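Local coordinates for protein pyridoxamine 5-phosphate-dependent dehydrase (Escherichia coli, PDB 2R0T) that catalyses removal of the C3'-hydroxyl group from GDP-4-keto-6-deoxy-D-mannose with pyridoxal phosphate as cofactor, a step in making the O-antigen sugar L-colitose, at residues E34-Y39 / V251-M256; A52-S57 / I192-G197. The protein carries 1 engineered substitution. All blocks are in the same frame, centred on the assembly; numbering follows the deposited sequence.

Contact 1 (E34-Y39 / V251-M256). With PGU (N-({3-hydroxy-2-methyl-5-[(phosphonooxy)methyl]pyridin-4-yl}methyl)-L-glutamic acid), chain D.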
ATOM      1  N   GLU A  34      -2.943  15.426  11.700  1.00 63.40           N
ATOM      2  CA  GLU A  34      -2.339  16.755  11.802  1.00 43.61           C
ATOM      3  C   GLU A  34      -0.949  16.836  11.236  1.00 19.11           C
ATOM      4  O   GLU A  34      -0.636  17.630  10.339  1.00 37.38           O
ATOM      5  CB  GLU A  34      -2.265  17.129  13.281  1.00 72.95           C
ATOM      6  CG  GLU A  34      -3.530  17.810  13.776  1.00 99.79           C
ATOM      7  CD  GLU A  34      -4.411  18.328  12.628  1.00 99.79           C
ATOM      8  OE1 GLU A  34      -3.905  19.068  11.736  1.00 99.79           O
ATOM      9  OE2 GLU A  34      -5.619  17.987  12.620  1.00 99.79           O
ATOM     10  N   TYR A  35      -0.108  16.016  11.859  1.00 28.68           N
ATOM     11  CA  TYR A  35       1.270  15.934  11.449  1.00 30.90           C
ATOM     12  C   TYR A  35       1.339  15.626   9.961  1.00 19.74           C
ATOM     13  O   TYR A  35       1.986  16.361   9.202  1.00 31.58           O
ATOM     14  CB  TYR A  35       1.964  14.886  12.308  1.00 28.51           C
ATOM     15  CG  TYR A  35       2.017  15.280  13.792  1.00 42.66           C
ATOM     16  CD1 TYR A  35       2.753  16.380  14.213  1.00 52.33           C
ATOM     17  CD2 TYR A  35       1.400  14.517  14.780  1.00 70.95           C
ATOM     18  CE1 TYR A  35       2.846  16.735  15.571  1.00 81.66           C
ATOM     19  CE2 TYR A  35       1.491  14.869  16.146  1.00 99.79           C
ATOM     20  CZ  TYR A  35       2.218  15.984  16.539  1.00 60.85           C
ATOM     21  OH  TYR A  35       2.347  16.353  17.880  1.00 70.04           O
ATOM     22  N   VAL A  36       0.661  14.568   9.515  1.00 22.64           N
ATOM     23  CA  VAL A  36       0.775  14.238   8.103  1.00 12.78           C
ATOM     24  C   VAL A  36       0.438  15.494   7.297  1.00 28.70           C
ATOM     25  O   VAL A  36       1.215  15.927   6.446  1.00 31.54           O
ATOM     26  CB  VAL A  36      -0.150  13.091   7.703  1.00 28.85           C
ATOM     27  CG1 VAL A  36      -0.474  13.169   6.213  1.00 23.37           C
ATOM     28  CG2 VAL A  36       0.487  11.739   8.045  1.00 23.31           C
ATOM     29  N   LYS A  37      -0.690  16.125   7.608  1.00 33.59           N
ATOM     30  CA  LYS A  37      -1.116  17.361   6.911  1.00 17.48           C
ATOM     31  C   LYS A  37      -0.115  18.502   7.030  1.00 34.61           C
ATOM     32  O   LYS A  37       0.238  19.169   6.045  1.00 23.96           O
ATOM     33  CB  LYS A  37      -2.475  17.814   7.454  1.00 37.45           C
ATOM     34  CG  LYS A  37      -3.222  18.838   6.597  1.00 43.32           C
ATOM     35  CD  LYS A  37      -2.446  19.218   5.339  1.00 99.79           C
ATOM     36  CE  LYS A  37      -3.311  19.924   4.298  1.00 94.89           C
ATOM     37  NZ  LYS A  37      -3.042  19.363   2.939  1.00 99.79           N
ATOM     38  N   GLN A  38       0.395  18.707   8.236  1.00 26.61           N
ATOM     39  CA  GLN A  38       1.404  19.721   8.364  1.00 17.26           C
ATOM     40  C   GLN A  38       2.580  19.311   7.487  1.00 84.04           C
ATOM     41  O   GLN A  38       3.164  20.106   6.751  1.00 41.11           O
ATOM     42  CB  GLN A  38       1.910  19.741   9.788  1.00 14.03           C
ATOM     43  CG  GLN A  38       0.760  19.980  10.748  1.00 99.79           C
ATOM     44  CD  GLN A  38       1.236  20.394  12.135  1.00 99.79           C
ATOM     45  OE1 GLN A  38       2.345  20.944  12.289  1.00 99.79           O
ATOM     46  NE2 GLN A  38       0.407  20.125  13.156  1.00 99.79           N
ATOM     47  N   TYR A  39       2.968  18.056   7.603  1.00 30.21           N
ATOM     48  CA  TYR A  39       4.108  17.591   6.820  1.00 12.88           C
ATOM     49  C   TYR A  39       3.954  17.849   5.285  1.00 18.52           C
ATOM     50  O   TYR A  39       4.894  18.256   4.564  1.00 24.64           O
ATOM     51  CB  TYR A  39       4.395  16.121   7.180  1.00 39.27           C
ATOM     52  CG  TYR A  39       5.480  15.517   6.310  1.00 19.67           C
ATOM     53  CD1 TYR A  39       6.820  15.803   6.525  1.00 48.85           C
ATOM     54  CD2 TYR A  39       5.140  14.740   5.212  1.00 18.00           C
ATOM     55  CE1 TYR A  39       7.785  15.319   5.676  1.00 24.87           C
ATOM     56  CE2 TYR A  39       6.083  14.227   4.399  1.00 32.83           C
ATOM     57  CZ  TYR A  39       7.405  14.467   4.651  1.00 34.02           C
ATOM     58  OH  TYR A  39       8.333  13.890   3.815  1.00 43.90           O
ATOM     59  N   VAL A 251      -3.557   3.519   1.280  1.00 15.99           N
ATOM     60  CA  VAL A 251      -2.078   3.693   1.320  1.00 30.50           C
ATOM     61  C   VAL A 251      -1.658   4.916   2.157  1.00 49.28           C
ATOM     62  O   VAL A 251      -0.658   5.597   1.908  1.00 32.34           O
ATOM     63  CB  VAL A 251      -1.364   3.665  -0.044  1.00 32.46           C
ATOM     64  CG1 VAL A 251      -1.585   2.311  -0.680  1.00 17.64           C
ATOM     65  CG2 VAL A 251      -1.727   4.832  -0.973  1.00 26.93           C
ATOM     66  N   ARG A 252      -2.467   5.164   3.177  1.00 25.58           N
ATOM     67  CA  ARG A 252      -2.274   6.243   4.140  1.00 46.58           C
ATOM     68  C   ARG A 252      -0.993   5.981   4.917  1.00 35.62           C
ATOM     69  O   ARG A 252      -0.708   4.807   5.319  1.00 19.65           O
ATOM     70  CB  ARG A 252      -3.432   6.249   5.171  1.00 29.93           C
ATOM     71  CG  ARG A 252      -4.870   6.404   4.616  1.00 21.95           C
ATOM     72  CD  ARG A 252      -5.959   6.523   5.740  1.00 36.05           C
ATOM     73  NE  ARG A 252      -6.100   5.287   6.520  1.00 33.42           N
ATOM     74  CZ  ARG A 252      -7.247   4.725   6.883  1.00 99.79           C
ATOM     75  NH1 ARG A 252      -8.369   5.362   6.595  1.00 27.08           N
ATOM     76  NH2 ARG A 252      -7.261   3.564   7.557  1.00 26.70           N
ATOM     77  N   PRO A 253      -0.270   7.077   5.174  1.00 25.74           N
ATOM     78  CA  PRO A 253       0.937   7.032   6.030  1.00 32.93           C
ATOM     79  C   PRO A 253       0.482   7.163   7.487  1.00 27.40           C
ATOM     80  O   PRO A 253      -0.610   7.681   7.773  1.00 32.34           O
ATOM     81  CB  PRO A 253       1.722   8.296   5.656  1.00 30.97           C
ATOM     82  CG  PRO A 253       0.762   9.173   4.787  1.00 29.32           C
ATOM     83  CD  PRO A 253      -0.547   8.437   4.636  1.00 19.54           C
ATOM     84  N   LEU A 254       1.311   6.661   8.398  1.00 25.21           N
ATOM     85  CA  LEU A 254       0.999   6.782   9.818  1.00 41.27           C
ATOM     86  C   LEU A 254       1.388   8.173  10.345  1.00 21.52           C
ATOM     87  O   LEU A 254       2.348   8.811   9.881  1.00 36.40           O
ATOM     88  CB  LEU A 254       1.753   5.705  10.572  1.00 50.25           C
ATOM     89  CG  LEU A 254       1.257   4.296  10.271  1.00 31.91           C
ATOM     90  CD1 LEU A 254       2.200   3.423  11.030  1.00 39.54           C
ATOM     91  CD2 LEU A 254      -0.191   4.148  10.777  1.00 35.16           C
ATOM     92  N   GLU A 255       0.625   8.662  11.314  1.00 40.72           N
ATOM     93  CA  GLU A 255       0.869   9.991  11.869  1.00 29.78           C
ATOM     94  C   GLU A 255       2.373  10.223  12.205  1.00 30.58           C
ATOM     95  O   GLU A 255       2.996  11.207  11.775  1.00 32.32           O
ATOM     96  CB  GLU A 255      -0.113  10.164  13.038  1.00 28.68           C
ATOM     97  CG  GLU A 255      -0.501  11.541  13.488  1.00 31.84           C
ATOM     98  CD  GLU A 255      -0.732  12.531  12.374  1.00 43.49           C
ATOM     99  OE1 GLU A 255      -0.712  12.119  11.204  1.00 44.09           O
ATOM    100  OE2 GLU A 255      -0.891  13.739  12.676  1.00 53.87           O
ATOM    101  N   MET A 256       2.949   9.238  12.896  1.00 20.87           N
ATOM    102  CA  MET A 256       4.337   9.150  13.321  1.00 38.31           C
ATOM    103  C   MET A 256       5.343   9.413  12.224  1.00 30.02           C
ATOM    104  O   MET A 256       6.448   9.891  12.516  1.00 39.71           O
ATOM    105  CB  MET A 256       4.604   7.722  13.785  1.00 26.09           C
ATOM    106  CG  MET A 256       5.338   7.610  15.063  1.00 34.83           C
ATOM    107  SD  MET A 256       4.881   5.973  15.762  1.00 43.57           S
ATOM    108  CE  MET A 256       3.815   6.460  17.002  1.00 42.23           C
TER
HETATM  109  N1  PGU D 500     -12.629  -4.922   4.612  1.00 23.94           N
HETATM  110  C2  PGU D 500     -13.574  -4.910   5.534  1.00 30.47           C
HETATM  111  C2A PGU D 500     -14.706  -5.896   5.440  1.00 20.07           C
HETATM  112  C3  PGU D 500     -13.570  -4.029   6.616  1.00 27.68           C
HETATM  113  O3  PGU D 500     -14.546  -4.087   7.542  1.00 53.07           O
HETATM  114  C4  PGU D 500     -12.570  -3.082   6.782  1.00 46.56           C
HETATM  115  C4A PGU D 500     -12.593  -2.150   8.033  1.00 43.35           C
HETATM  116  C5  PGU D 500     -11.610  -3.082   5.686  1.00 32.37           C
HETATM  117  C6  PGU D 500     -11.669  -4.022   4.662  1.00 19.80           C
HETATM  118  C5A PGU D 500     -10.465  -2.102   5.560  1.00 29.24           C
HETATM  119  O4P PGU D 500      -9.278  -2.688   6.080  1.00 45.09           O
HETATM  120  P   PGU D 500      -8.312  -1.505   6.601  1.00 18.50           P
HETATM  121  O1P PGU D 500      -7.320  -2.190   7.672  1.00 24.11           O
HETATM  122  O2P PGU D 500      -9.220  -0.353   7.289  1.00 41.89           O
HETATM  123  O3P PGU D 500      -7.546  -0.889   5.348  1.00 24.40           O
HETATM  124  N   PGU D 500     -13.347  -0.916   7.691  1.00 65.82           N
HETATM  125  CA  PGU D 500     -13.125   0.082   8.492  1.00 99.79           C
HETATM  126  CB  PGU D 500     -12.354   1.167   7.714  1.00 38.07           C
HETATM  127  CG  PGU D 500     -11.239   1.718   8.595  1.00 99.79           C
HETATM  128  CD  PGU D 500     -10.296   2.567   7.741  1.00 99.79           C
HETATM  129  OE1 PGU D 500      -9.210   2.054   7.286  1.00 44.72           O
HETATM  130  OE2 PGU D 500     -10.586   3.789   7.499  1.00 49.23           O
HETATM  131  C   PGU D 500     -14.492   0.644   8.859  1.00 96.47           C
HETATM  132  O   PGU D 500     -14.603   1.849   9.271  1.00 63.09           O
HETATM  133  OXT PGU D 500     -15.537  -0.079   8.680  1.00 57.31           O
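Glu255 turns CG away from its own N (chi1 -157°) and then bends at chi2 (40°), a bend that swings its carboxylate onto the first turn of helix 34-47, at the backbone N-H groups of Tyr35 and Val36. In this aspartate aminotransferase-type fold, the contact joins that helix start to the start of helix 255-286. The two carboxylate oxygens are shared out between backbone amides. Glu255 OE2 accepts Tyr35 N at 2.5 Å, a short and bent bond, whereas Glu255 OE1 takes Val36 N at 3.3 Å in a longer but straighter one (158°). Both donors arrive from the syn side, well out of the carboxylate plane. Gly33 N also bonds OE1, so at least three amides fix the rotation of this buried group, and the positive end of the helix dipole would probably stabilise its negative charge. The Tyr35 side chain crosses that of Glu255 at about a right angle; Glu255 CG lies at the ring edge, 3.8 Å from Tyr35 CD2. Val36 CG2 packs at 4.2 Å on Pro253 CG, and the same methyl lies 3.4 Å from Glu255 OE1. Arg252 leaves in another direction, to the ligand bound in the second subunit's site, and Glu196 of the second subunit salt-bridges its NE. Its guanidinium edge faces the ligand's glutamate carboxylate, with Arg252 NH1 2.9 Å from PGU OE2.

Contact 2 (A52-S57 / I192-G197). With PGU (N-({3-hydroxy-2-methyl-5-[(phosphonooxy)methyl]pyridin-4-yl}methyl)-L-glutamic acid), chain C.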
ATOM      1  N   ALA A  52       1.340  18.474  -2.223  1.00 22.39           N
ATOM      2  CA  ALA A  52       2.167  17.289  -1.926  1.00 35.35           C
ATOM      3  C   ALA A  52       1.199  16.334  -1.283  1.00 28.72           C
ATOM      4  O   ALA A  52       0.388  16.780  -0.480  1.00 25.36           O
ATOM      5  CB  ALA A  52       3.163  17.637  -0.867  1.00 25.39           C
ATOM      6  N   VAL A  53       1.315  15.035  -1.522  1.00 26.48           N
ATOM      7  CA  VAL A  53       0.405  14.120  -0.815  1.00 19.17           C
ATOM      8  C   VAL A  53       1.256  12.991  -0.287  1.00 33.55           C
ATOM      9  O   VAL A  53       2.020  12.366  -1.030  1.00 27.25           O
ATOM     10  CB  VAL A  53      -0.672  13.558  -1.737  1.00 16.26           C
ATOM     11  CG1 VAL A  53      -1.446  12.377  -1.063  1.00 21.91           C
ATOM     12  CG2 VAL A  53      -1.655  14.688  -2.096  1.00 31.02           C
ATOM     13  N   MET A  54       1.162  12.753   1.013  1.00 28.09           N
ATOM     14  CA  MET A  54       1.986  11.705   1.589  1.00 21.66           C
ATOM     15  C   MET A  54       1.390  10.319   1.563  1.00 27.15           C
ATOM     16  O   MET A  54       0.226  10.138   2.008  1.00 24.22           O
ATOM     17  CB  MET A  54       2.401  12.054   3.027  1.00 27.17           C
ATOM     18  CG  MET A  54       3.319  11.010   3.690  1.00 29.97           C
ATOM     19  SD  MET A  54       3.604  11.377   5.489  1.00 24.98           S
ATOM     20  CE  MET A  54       5.160  10.402   5.858  1.00 34.17           C
ATOM     21  N   VAL A  55       2.179   9.352   1.088  1.00 22.34           N
ATOM     22  CA  VAL A  55       1.695   7.968   1.109  1.00 15.03           C
ATOM     23  C   VAL A  55       2.604   7.020   1.937  1.00 17.21           C
ATOM     24  O   VAL A  55       3.629   7.427   2.528  1.00 20.18           O
ATOM     25  CB  VAL A  55       1.400   7.367  -0.311  1.00 11.04           C
ATOM     26  CG1 VAL A  55       0.347   8.206  -1.030  1.00 11.94           C
ATOM     27  CG2 VAL A  55       2.698   7.434  -1.112  1.00  7.68           C
ATOM     28  N   SER A  56       2.227   5.735   1.928  1.00 23.78           N
ATOM     29  CA  SER A  56       2.954   4.752   2.722  1.00 17.09           C
ATOM     30  C   SER A  56       4.387   4.434   2.263  1.00 33.85           C
ATOM     31  O   SER A  56       5.187   3.947   3.056  1.00 20.45           O
ATOM     32  CB  SER A  56       2.106   3.503   2.920  1.00 18.16           C
ATOM     33  OG  SER A  56       1.875   2.906   1.653  1.00 25.80           O
ATOM     34  N   SER A  57       4.773   4.743   1.029  1.00  9.36           N
ATOM     35  CA  SER A  57       6.138   4.458   0.650  1.00 15.12           C
ATOM     36  C   SER A  57       6.326   5.061  -0.707  1.00 12.27           C
ATOM     37  O   SER A  57       5.354   5.468  -1.311  1.00 20.48           O
ATOM     38  CB  SER A  57       6.363   2.944   0.557  1.00 17.75           C
ATOM     39  OG  SER A  57       5.584   2.303  -0.477  1.00 18.61           O
ATOM     40  N   ILE A 192      16.163  11.190   3.497  1.00 22.38           N
ATOM     41  CA  ILE A 192      15.630  11.402   4.838  1.00 18.44           C
ATOM     42  C   ILE A 192      14.839  10.129   5.068  1.00 36.98           C
ATOM     43  O   ILE A 192      14.605   9.340   4.133  1.00 26.42           O
ATOM     44  CB  ILE A 192      14.654  12.603   4.972  1.00 26.21           C
ATOM     45  CG1 ILE A 192      13.455  12.501   4.016  1.00 26.75           C
ATOM     46  CG2 ILE A 192      15.366  13.951   4.889  1.00 23.32           C
ATOM     47  CD1 ILE A 192      12.282  13.437   4.420  1.00 24.92           C
ATOM     48  N   ALA A 193      14.400   9.929   6.303  1.00 31.65           N
ATOM     49  CA  ALA A 193      13.650   8.706   6.624  1.00 42.42           C
ATOM     50  C   ALA A 193      12.581   8.885   7.686  1.00 55.92           C
ATOM     51  O   ALA A 193      12.824   9.442   8.761  1.00 22.20           O
ATOM     52  CB  ALA A 193      14.605   7.585   7.027  1.00 66.51           C
ATOM     53  N   THR A 194      11.409   8.341   7.397  1.00 28.60           N
ATOM     54  CA  THR A 194      10.263   8.420   8.304  1.00 30.15           C
ATOM     55  C   THR A 194       9.873   6.967   8.572  1.00 26.55           C
ATOM     56  O   THR A 194       8.693   6.680   8.831  1.00 31.07           O
ATOM     57  CB  THR A 194       9.098   9.218   7.598  1.00 24.93           C
ATOM     58  OG1 THR A 194       8.873   8.599   6.337  1.00 22.28           O
ATOM     59  CG2 THR A 194       9.579  10.632   7.184  1.00 21.68           C
ATOM     60  N   MET A 195      10.888   6.078   8.558  1.00 29.71           N
ATOM     61  CA  MET A 195      10.762   4.608   8.683  1.00 27.11           C
ATOM     62  C   MET A 195      10.368   4.097   7.267  1.00 52.92           C
ATOM     63  O   MET A 195      11.164   3.525   6.526  1.00 27.01           O
ATOM     64  CB  MET A 195       9.720   4.232   9.739  1.00 21.11           C
ATOM     65  CG  MET A 195      10.151   4.537  11.192  1.00 29.73           C
ATOM     66  SD  MET A 195       8.837   4.294  12.527  1.00 40.07           S
ATOM     67  CE  MET A 195       7.569   5.638  11.950  1.00 39.63           C
ATOM     68  N   GLU A 196       9.135   4.348   6.853  1.00 27.34           N
ATOM     69  CA  GLU A 196       8.718   4.102   5.460  1.00 37.77           C
ATOM     70  C   GLU A 196       7.945   5.384   5.127  1.00 29.57           C
ATOM     71  O   GLU A 196       7.468   6.064   6.029  1.00 23.88           O
ATOM     72  CB  GLU A 196       7.784   2.897   5.264  1.00 45.80           C
ATOM     73  CG  GLU A 196       8.409   1.528   5.450  1.00 28.11           C
ATOM     74  CD  GLU A 196       8.636   0.710   4.201  1.00 36.10           C
ATOM     75  OE1 GLU A 196       8.788   1.233   3.067  1.00 27.29           O
ATOM     76  OE2 GLU A 196       8.749  -0.512   4.434  1.00 29.14           O
ATOM     77  N   GLY A 197       7.798   5.722   3.854  1.00 16.79           N
ATOM     78  CA  GLY A 197       6.998   6.888   3.487  1.00 22.13           C
ATOM     79  C   GLY A 197       7.344   7.287   2.073  1.00 20.00           C
ATOM     80  O   GLY A 197       8.436   7.016   1.578  1.00 14.78           O
TER
HETATM   81  N1  PGU C 500      11.659   4.402  -7.028  1.00 10.58           N
HETATM   82  C2  PGU C 500      12.966   4.526  -7.023  1.00 25.74           C
HETATM   83  C2A PGU C 500      13.603   5.077  -8.272  1.00 16.96           C
HETATM   84  C3  PGU C 500      13.726   4.144  -5.883  1.00 26.32           C
HETATM   85  O3  PGU C 500      15.070   4.259  -5.837  1.00 31.38           O
HETATM   86  C4  PGU C 500      13.085   3.582  -4.763  1.00 21.97           C
HETATM   87  C4A PGU C 500      13.887   3.114  -3.570  1.00 35.90           C
HETATM   88  C5  PGU C 500      11.683   3.417  -4.855  1.00 29.67           C
HETATM   89  C6  PGU C 500      11.008   3.866  -5.982  1.00 30.14           C
HETATM   90  C5A PGU C 500      10.913   2.740  -3.756  1.00 10.45           C
HETATM   91  O4P PGU C 500      10.555   3.640  -2.777  1.00 17.86           O
HETATM   92  P   PGU C 500      10.249   2.857  -1.450  1.00 17.14           P
HETATM   93  O1P PGU C 500       9.898   3.985  -0.375  1.00 26.09           O
HETATM   94  O2P PGU C 500      11.521   2.042  -1.005  1.00 22.03           O
HETATM   95  O3P PGU C 500       9.123   1.792  -1.691  1.00 19.41           O
HETATM   96  N   PGU C 500      14.628   1.875  -3.907  1.00 40.50           N
HETATM   97  CA  PGU C 500      15.255   1.248  -2.697  1.00 47.54           C
HETATM   98  CB  PGU C 500      14.368   0.072  -2.234  1.00 26.74           C
HETATM   99  CG  PGU C 500      14.473  -0.044  -0.728  1.00 42.41           C
HETATM  100  CD  PGU C 500      13.224  -0.707  -0.177  1.00 71.54           C
HETATM  101  OE1 PGU C 500      13.331  -1.848   0.384  1.00 38.78           O
HETATM  102  OE2 PGU C 500      12.064  -0.109  -0.262  1.00 22.23           O
HETATM  103  C   PGU C 500      16.654   0.695  -3.070  1.00 57.63           C
HETATM  104  O   PGU C 500      17.184  -0.229  -2.354  1.00 66.40           O
HETATM  105  OXT PGU C 500      17.272   1.132  -4.116  1.00 51.96           O
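Gly197, Ser57 and Met54 bury most of this contact, in which the end of edge strand 51-55 meets the loop leading into strand 198-202, its antiparallel neighbour in the mixed central sheet of the aminotransferase fold. The backbones lie very close: CA of Ser57 is 3.8 Å from CA of Gly197. At phi 163°, psi 153° a side chain on residue 197 would press on the carbonyl O of Glu196, so glycine suits the site. Gly197 CA makes a CH...O contact of 3.5 Å to Val55 O, and Gly197 O receives one from Ser57 CA at 3.6 Å, next to the backbone hydrogen bonding of Val55 with Gly198. Met54 runs fully extended, all three torsions near 180°, sliding past Thr194 until CE stands 4.2 Å from Thr194 OG1. That hydroxyl is bonded to Ser186 OG and also donates to Glu196 O at 2.9 Å, from above the carbonyl plane, bridging residues 194 and 196 within the loop. Glu196 lays CB 3.6 Å from Ser56 O, while its carboxylate is held by Arg252 and Asn250 of the second subunit. Ser57, the N-cap of helix 58-68, turns its OG to a weak bond with Ser59 N. Ser57 CB lies 3.7 Å from phosphate oxygen O3P of the trapped PGU.

Overall arrangement
The centres of contact 1 and contact 2 are 9 Å apart, and Met54 joins them: Tyr39 CD2 lies 3.7 Å from Met54 SD, and the Pro253 ring packs against the strand backbone at Met54. Further along, Val251 O approaches Val55 CB to 3.5 Å. The pair of contacts serves two active sites of the dimer. Residues 52-57 and 192-197 border the phosphate of one trapped PLP-glutamate adduct, whereas Arg252 of 251-256 reaches across to the glutamate part of the other. The intersubunit Arg252-Glu196 pairing, present twice in the dimer, brings each copy of contact 2 beside contact 1 of its partner, next to a bound ligand.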